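Local coordinates for protein flap endonuclease 1 (PDB 3ORY) that probably cuts branched DNA as a structure-specific flap endonuclease, removing 5' flaps during replication and repair, at residues A[181-186]-A[196-201]. Residues are numbered along the deposited sequence; the frame is centred on the assembly and turned at random.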
# COMPACT_ATOMS: atom_id res chain seq x y z
N TYR A 181 -4.61 -11.09 11.44
CA TYR A 181 -5.87 -11.44 10.81
C TYR A 181 -5.80 -11.28 9.29
O TYR A 181 -6.33 -12.10 8.54
CB TYR A 181 -6.99 -10.58 11.39
CG TYR A 181 -8.30 -10.71 10.66
CD1 TYR A 181 -9.11 -11.84 10.82
CD2 TYR A 181 -8.74 -9.70 9.81
CE1 TYR A 181 -10.33 -11.96 10.13
CE2 TYR A 181 -9.94 -9.80 9.13
CZ TYR A 181 -10.73 -10.92 9.29
OH TYR A 181 -11.91 -10.99 8.59
N ALA A 182 -5.13 -10.22 8.83
CA ALA A 182 -5.06 -9.90 7.41
C ALA A 182 -3.88 -9.00 7.14
O ALA A 182 -3.38 -8.34 8.05
CB ALA A 182 -6.36 -9.22 6.96
N SER A 183 -3.42 -9.00 5.89
CA SER A 183 -2.41 -8.05 5.43
C SER A 183 -3.17 -6.84 4.90
O SER A 183 -4.36 -6.94 4.59
CB SER A 183 -1.51 -8.67 4.34
OG SER A 183 -2.27 -9.34 3.35
N ALA A 184 -2.50 -5.69 4.84
CA ALA A 184 -3.15 -4.47 4.37
C ALA A 184 -2.24 -3.71 3.44
O ALA A 184 -1.07 -3.43 3.77
CB ALA A 184 -3.60 -3.59 5.56
N SER A 185 -2.79 -3.35 2.28
CA SER A 185 -2.04 -2.67 1.22
C SER A 185 -3.04 -2.28 0.14
O SER A 185 -4.14 -2.81 0.10
CB SER A 185 -1.01 -3.64 0.61
OG SER A 185 -0.26 -2.99 -0.40
N GLN A 186 -2.65 -1.36 -0.74
CA GLN A 186 -3.44 -1.06 -1.94
C GLN A 186 -3.16 -2.05 -3.07
O GLN A 186 -4.02 -2.30 -3.91
CB GLN A 186 -3.23 0.38 -2.43
CG GLN A 186 -3.82 1.44 -1.51
CD GLN A 186 -5.24 1.13 -1.08
OE1 GLN A 186 -5.48 0.76 0.07
NE2 GLN A 186 -6.18 1.25 -2.00
N PRO A 196 -3.84 -15.32 3.31
CA PRO A 196 -5.24 -15.78 3.33
C PRO A 196 -6.23 -14.63 3.19
O PRO A 196 -7.32 -14.81 2.64
CB PRO A 196 -5.37 -16.44 4.71
CG PRO A 196 -4.00 -16.88 5.04
CD PRO A 196 -3.09 -15.83 4.46
N LYS A 197 -5.85 -13.45 3.69
CA LYS A 197 -6.76 -12.31 3.74
C LYS A 197 -6.03 -11.01 3.49
O LYS A 197 -5.01 -10.73 4.13
CB LYS A 197 -7.46 -12.23 5.11
CG LYS A 197 -8.48 -13.32 5.40
CD LYS A 197 -9.27 -13.01 6.67
CE LYS A 197 -10.50 -13.89 6.78
NZ LYS A 197 -10.10 -15.32 6.81
N LEU A 198 -6.56 -10.22 2.55
CA LEU A 198 -6.06 -8.87 2.29
C LEU A 198 -7.14 -7.84 2.58
O LEU A 198 -8.28 -7.97 2.11
CB LEU A 198 -5.60 -8.73 0.83
CG LEU A 198 -5.31 -7.32 0.30
CD1 LEU A 198 -4.07 -6.67 0.97
CD2 LEU A 198 -5.14 -7.33 -1.21
N VAL A 199 -6.80 -6.82 3.35
CA VAL A 199 -7.68 -5.67 3.51
C VAL A 199 -7.13 -4.50 2.69
O VAL A 199 -5.96 -4.13 2.83
CB VAL A 199 -7.88 -5.27 5.00
CG1 VAL A 199 -8.63 -3.94 5.12
CG2 VAL A 199 -8.64 -6.39 5.76
N ARG A 200 -7.97 -3.94 1.83
CA ARG A 200 -7.60 -2.76 1.05
C ARG A 200 -8.28 -1.51 1.58
O ARG A 200 -9.31 -1.60 2.26
CB ARG A 200 -7.95 -2.95 -0.43
CG ARG A 200 -7.17 -4.07 -1.11
CD ARG A 200 -7.54 -4.15 -2.58
NE ARG A 200 -6.94 -3.06 -3.36
CZ ARG A 200 -7.60 -2.03 -3.87
NH1 ARG A 200 -8.92 -1.90 -3.72
NH2 ARG A 200 -6.93 -1.11 -4.56
N ASN A 201 -7.69 -0.35 1.27
CA ASN A 201 -8.22 0.99 1.60
C ASN A 201 -8.04 1.44 3.05
O ASN A 201 -8.48 2.53 3.42
CB ASN A 201 -9.69 1.16 1.17
CG ASN A 201 -9.91 0.87 -0.31
OD1 ASN A 201 -10.99 0.42 -0.71
ND2 ASN A 201 -8.92 1.16 -1.12
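Gln186 and Arg200 meet where two parallel strands, 182-184 and 197-200, run out into loops. The Arg200 chain, bent at its third torsion (chi3 74°), brings NE and NH2 side-on to the backbone O of Gln186, NE at 3.1 Å and NH2 at 3.2 Å. That oxygen lies in the guanidinium plane; NH2 uses one of its lone pairs, NE comes from above the carbonyl plane. NH1 forms a salt bridge with Glu222 OE2 on strand 216-225. The Gln186 side chain, bent at its second torsion, turns its NE2 over one guanidinium face, while OE1 accepts a hydrogen bond on a lone pair from the backbone N of Asn201 at 2.7 Å. Between the strands, Ser183 N donates to Lys197 O, and Val199 N to Ser183 O at 2.7 Å; the next bond, Ser185 N to Val199 O, is weak. Ala182 CB packs on Val199 CG2 (3.8 Å), with strand 37-41 on the far side of 182-184. This buried centre contrasts with the partly exposed start, where Lys197 CD makes a CH-pi contact over one Tyr181 ring face, 4.0 Å from the centroid. Helix 189-192 completes the beta-alpha-beta crossover within the XPG I-region. An alanine in place of Arg200 would probably leave Gln186 O without its two donors and Glu222 without its salt-bridge partner. One guanidinium thus ties the loop after strand 182-184 to strand 216-225, with a carboxylate likely to balance its buried charge.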